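Local coordinates for ADP-ribosylating toxin CARDS (Mycoplasma pneumoniae, PDB 4TLV), which transfers the ADP-ribosyl group from NAD(+) to multiple target proteins in vitro and makes the cytoplasm of mammalian cells vacuolate, at residues Gly503-Trp508 with Tyr568-Lys573. Numbering follows the deposited sequence.
Sequences GYSWDW and YSTYDK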
loop_
_atom_site.group_PDB
_atom_site.type_symbol
_atom_site.label_atom_id
_atom_site.label_comp_id
_atom_site.label_asym_id
_atom_site.label_seq_id
_atom_site.Cartn_x
_atom_site.Cartn_y
_atom_site.Cartn_z
ATOM N N GLY A 503 -16.504 -36.881 -5.955
ATOM C CA GLY A 503 -17.204 -37.736 -6.896
ATOM C C GLY A 503 -17.341 -37.058 -8.244
ATOM O O GLY A 503 -17.430 -37.723 -9.277
ATOM N N TYR A 504 -17.361 -35.728 -8.228
ATOM C CA TYR A 504 -17.423 -34.937 -9.448
ATOM C C TYR A 504 -16.151 -34.119 -9.628
ATOM O O TYR A 504 -15.326 -34.007 -8.715
ATOM C CB TYR A 504 -18.615 -33.983 -9.424
ATOM C CG TYR A 504 -19.950 -34.652 -9.223
ATOM C CD1 TYR A 504 -20.404 -34.965 -7.950
ATOM C CD2 TYR A 504 -20.764 -34.958 -10.304
ATOM C CE1 TYR A 504 -21.629 -35.573 -7.760
ATOM C CE2 TYR A 504 -21.989 -35.564 -10.125
ATOM C CZ TYR A 504 -22.417 -35.871 -8.851
ATOM O OH TYR A 504 -23.639 -36.476 -8.666
ATOM N N SER A 505 -16.021 -33.533 -10.813
ATOM C CA SER A 505 -14.855 -32.737 -11.176
ATOM C C SER A 505 -14.986 -31.289 -10.697
ATOM O O SER A 505 -14.031 -30.510 -10.774
ATOM C CB SER A 505 -14.677 -32.760 -12.697
ATOM O OG SER A 505 -15.785 -32.148 -13.338
ATOM N N TRP A 506 -16.173 -30.939 -10.214
ATOM C CA TRP A 506 -16.481 -29.579 -9.799
ATOM C C TRP A 506 -17.432 -29.567 -8.604
ATOM O O TRP A 506 -18.058 -30.582 -8.281
ATOM C CB TRP A 506 -17.124 -28.820 -10.954
ATOM C CG TRP A 506 -18.493 -29.315 -11.297
ATOM C CD1 TRP A 506 -18.807 -30.403 -12.062
ATOM C CD2 TRP A 506 -19.738 -28.743 -10.883
ATOM N NE1 TRP A 506 -20.174 -30.539 -12.157
ATOM C CE2 TRP A 506 -20.769 -29.532 -11.438
ATOM C CE3 TRP A 506 -20.083 -27.638 -10.096
ATOM C CZ2 TRP A 506 -22.118 -29.251 -11.234
ATOM C CZ3 TRP A 506 -21.420 -27.359 -9.891
ATOM C CH2 TRP A 506 -22.424 -28.162 -10.458
ATOM N N ASP A 507 -17.544 -28.412 -7.952
ATOM C CA ASP A 507 -18.546 -28.204 -6.902
ATOM C C ASP A 507 -18.720 -26.702 -6.709
ATOM O O ASP A 507 -17.805 -25.916 -6.990
ATOM C CB ASP A 507 -18.137 -28.906 -5.598
ATOM C CG ASP A 507 -19.320 -29.161 -4.647
ATOM O OD1 ASP A 507 -20.457 -28.725 -4.918
ATOM O OD2 ASP A 507 -19.094 -29.799 -3.598
ATOM N N TRP A 508 -19.911 -26.295 -6.289
ATOM C CA TRP A 508 -20.185 -24.894 -6.000
ATOM C C TRP A 508 -19.203 -24.369 -4.956
ATOM O O TRP A 508 -18.698 -25.130 -4.129
ATOM C CB TRP A 508 -21.603 -24.740 -5.458
ATOM C CG TRP A 508 -22.669 -25.272 -6.373
ATOM C CD1 TRP A 508 -23.495 -26.343 -6.141
ATOM C CD2 TRP A 508 -23.033 -24.754 -7.658
ATOM N NE1 TRP A 508 -24.349 -26.518 -7.207
ATOM C CE2 TRP A 508 -24.087 -25.556 -8.149
ATOM C CE3 TRP A 508 -22.574 -23.690 -8.443
ATOM C CZ2 TRP A 508 -24.682 -25.330 -9.389
ATOM C CZ3 TRP A 508 -23.166 -23.467 -9.669
ATOM C CH2 TRP A 508 -24.209 -24.283 -10.132
ATOM N N TYR A 568 -18.451 -21.527 -9.146
ATOM C CA TYR A 568 -18.057 -22.859 -8.715
ATOM C C TYR A 568 -16.551 -23.013 -8.835
ATOM O O TYR A 568 -15.879 -22.145 -9.391
ATOM C CB TYR A 568 -18.783 -23.921 -9.569
ATOM C CG TYR A 568 -18.337 -23.963 -11.018
ATOM C CD1 TYR A 568 -18.867 -23.082 -11.963
ATOM C CD2 TYR A 568 -17.388 -24.883 -11.439
ATOM C CE1 TYR A 568 -18.451 -23.110 -13.291
ATOM C CE2 TYR A 568 -16.971 -24.931 -12.767
ATOM C CZ TYR A 568 -17.503 -24.043 -13.686
ATOM O OH TYR A 568 -17.075 -24.089 -14.996
ATOM N N SER A 569 -16.005 -24.098 -8.303
ATOM C CA SER A 569 -14.606 -24.420 -8.563
ATOM C C SER A 569 -14.485 -25.806 -9.200
ATOM O O SER A 569 -15.355 -26.662 -9.005
ATOM C CB SER A 569 -13.752 -24.333 -7.290
ATOM O OG SER A 569 -14.084 -25.334 -6.337
ATOM N N THR A 570 -13.395 -26.027 -9.932
ATOM C CA THR A 570 -13.267 -27.222 -10.764
ATOM C C THR A 570 -11.830 -27.686 -10.986
ATOM O O THR A 570 -10.884 -26.898 -10.911
ATOM C CB THR A 570 -13.951 -27.004 -12.137
ATOM O OG1 THR A 570 -13.830 -28.192 -12.929
ATOM C CG2 THR A 570 -13.323 -25.824 -12.887
ATOM N N TYR A 571 -11.674 -28.978 -11.255
ATOM C CA TYR A 571 -10.388 -29.519 -11.679
ATOM C C TYR A 571 -10.231 -29.487 -13.207
ATOM O O TYR A 571 -9.153 -29.768 -13.726
ATOM C CB TYR A 571 -10.209 -30.959 -11.191
ATOM C CG TYR A 571 -9.986 -31.111 -9.704
ATOM C CD1 TYR A 571 -8.869 -30.558 -9.087
ATOM C CD2 TYR A 571 -10.888 -31.817 -8.917
ATOM C CE1 TYR A 571 -8.659 -30.703 -7.728
ATOM C CE2 TYR A 571 -10.686 -31.963 -7.562
ATOM C CZ TYR A 571 -9.575 -31.403 -6.974
ATOM O OH TYR A 571 -9.377 -31.559 -5.627
ATOM N N ASP A 572 -11.302 -29.161 -13.925
ATOM C CA ASP A 572 -11.263 -29.176 -15.387
ATOM C C ASP A 572 -10.747 -27.862 -15.951
ATOM O O ASP A 572 -11.380 -26.825 -15.792
ATOM C CB ASP A 572 -12.647 -29.470 -15.964
ATOM C CG ASP A 572 -13.114 -30.881 -15.664
ATOM O OD1 ASP A 572 -12.250 -31.773 -15.489
ATOM O OD2 ASP A 572 -14.346 -31.090 -15.603
ATOM N N LYS A 573 -9.601 -27.911 -16.620
ATOM C CA LYS A 573 -8.991 -26.698 -17.160
ATOM C C LYS A 573 -9.853 -26.096 -18.271
ATOM O O LYS A 573 -10.006 -24.875 -18.361
ATOM C CB LYS A 573 -7.577 -26.985 -17.669
ATOM C CG LYS A 573 -6.646 -27.572 -16.615
ATOM C CD LYS A 573 -5.244 -27.775 -17.175
ATOM C CE LYS A 573 -4.303 -28.381 -16.139
ATOM N NZ LYS A 573 -2.922 -28.553 -16.682
HETATM O O HOH W 1 -16.042 -25.724 -4.437
#
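Asp507 and Ser569 form the hydrogen-bonded pair of an antiparallel ladder in the C-terminal beta-trefoil, D3: Asp507 N reaches Ser569 O at 3.0 Å, and Ser569 N reaches Asp507 O at 2.9 Å. The N-to-C directions of strands 506-508 and 568-570 lie at 163°. Trp506 is paired with Thr570 and Trp508 with Tyr568, in the flanking non-hydrogen-bonded positions. The side chain of Tyr568 can be followed outward. Its CB lies 3.4 Å from Asp507 O and 4.0 Å from CE3 of both Trp506 and Trp508, which places it beside both indoles. Chi1 of 68° sets CG between the backbone N and carbonyl carbon, where CG meets Trp506 CE3. CD2 then lies 4.0 Å from Trp506 CB; the Tyr568 ring and the six-membered ring of Trp506 are inclined at 78°, an oblique pairing. At the tip, OH is hydrogen-bonded to Glu575. Trp506 in turn sets CZ3 3.6 Å above the plane of the Trp508 ring, over its centre. Past the ladder, Ser505 O is gripped twice, by Tyr571 N in a nearly straight bond and by Thr570 OG1 from above the carbonyl plane. The same OG1 accepts from Asp572 N, closing an ST turn that carries the chain out of the strand. On the Ser505 side chain, OG donates to Asp572 OD2 at 2.9 Å, meeting it from above the carboxylate plane.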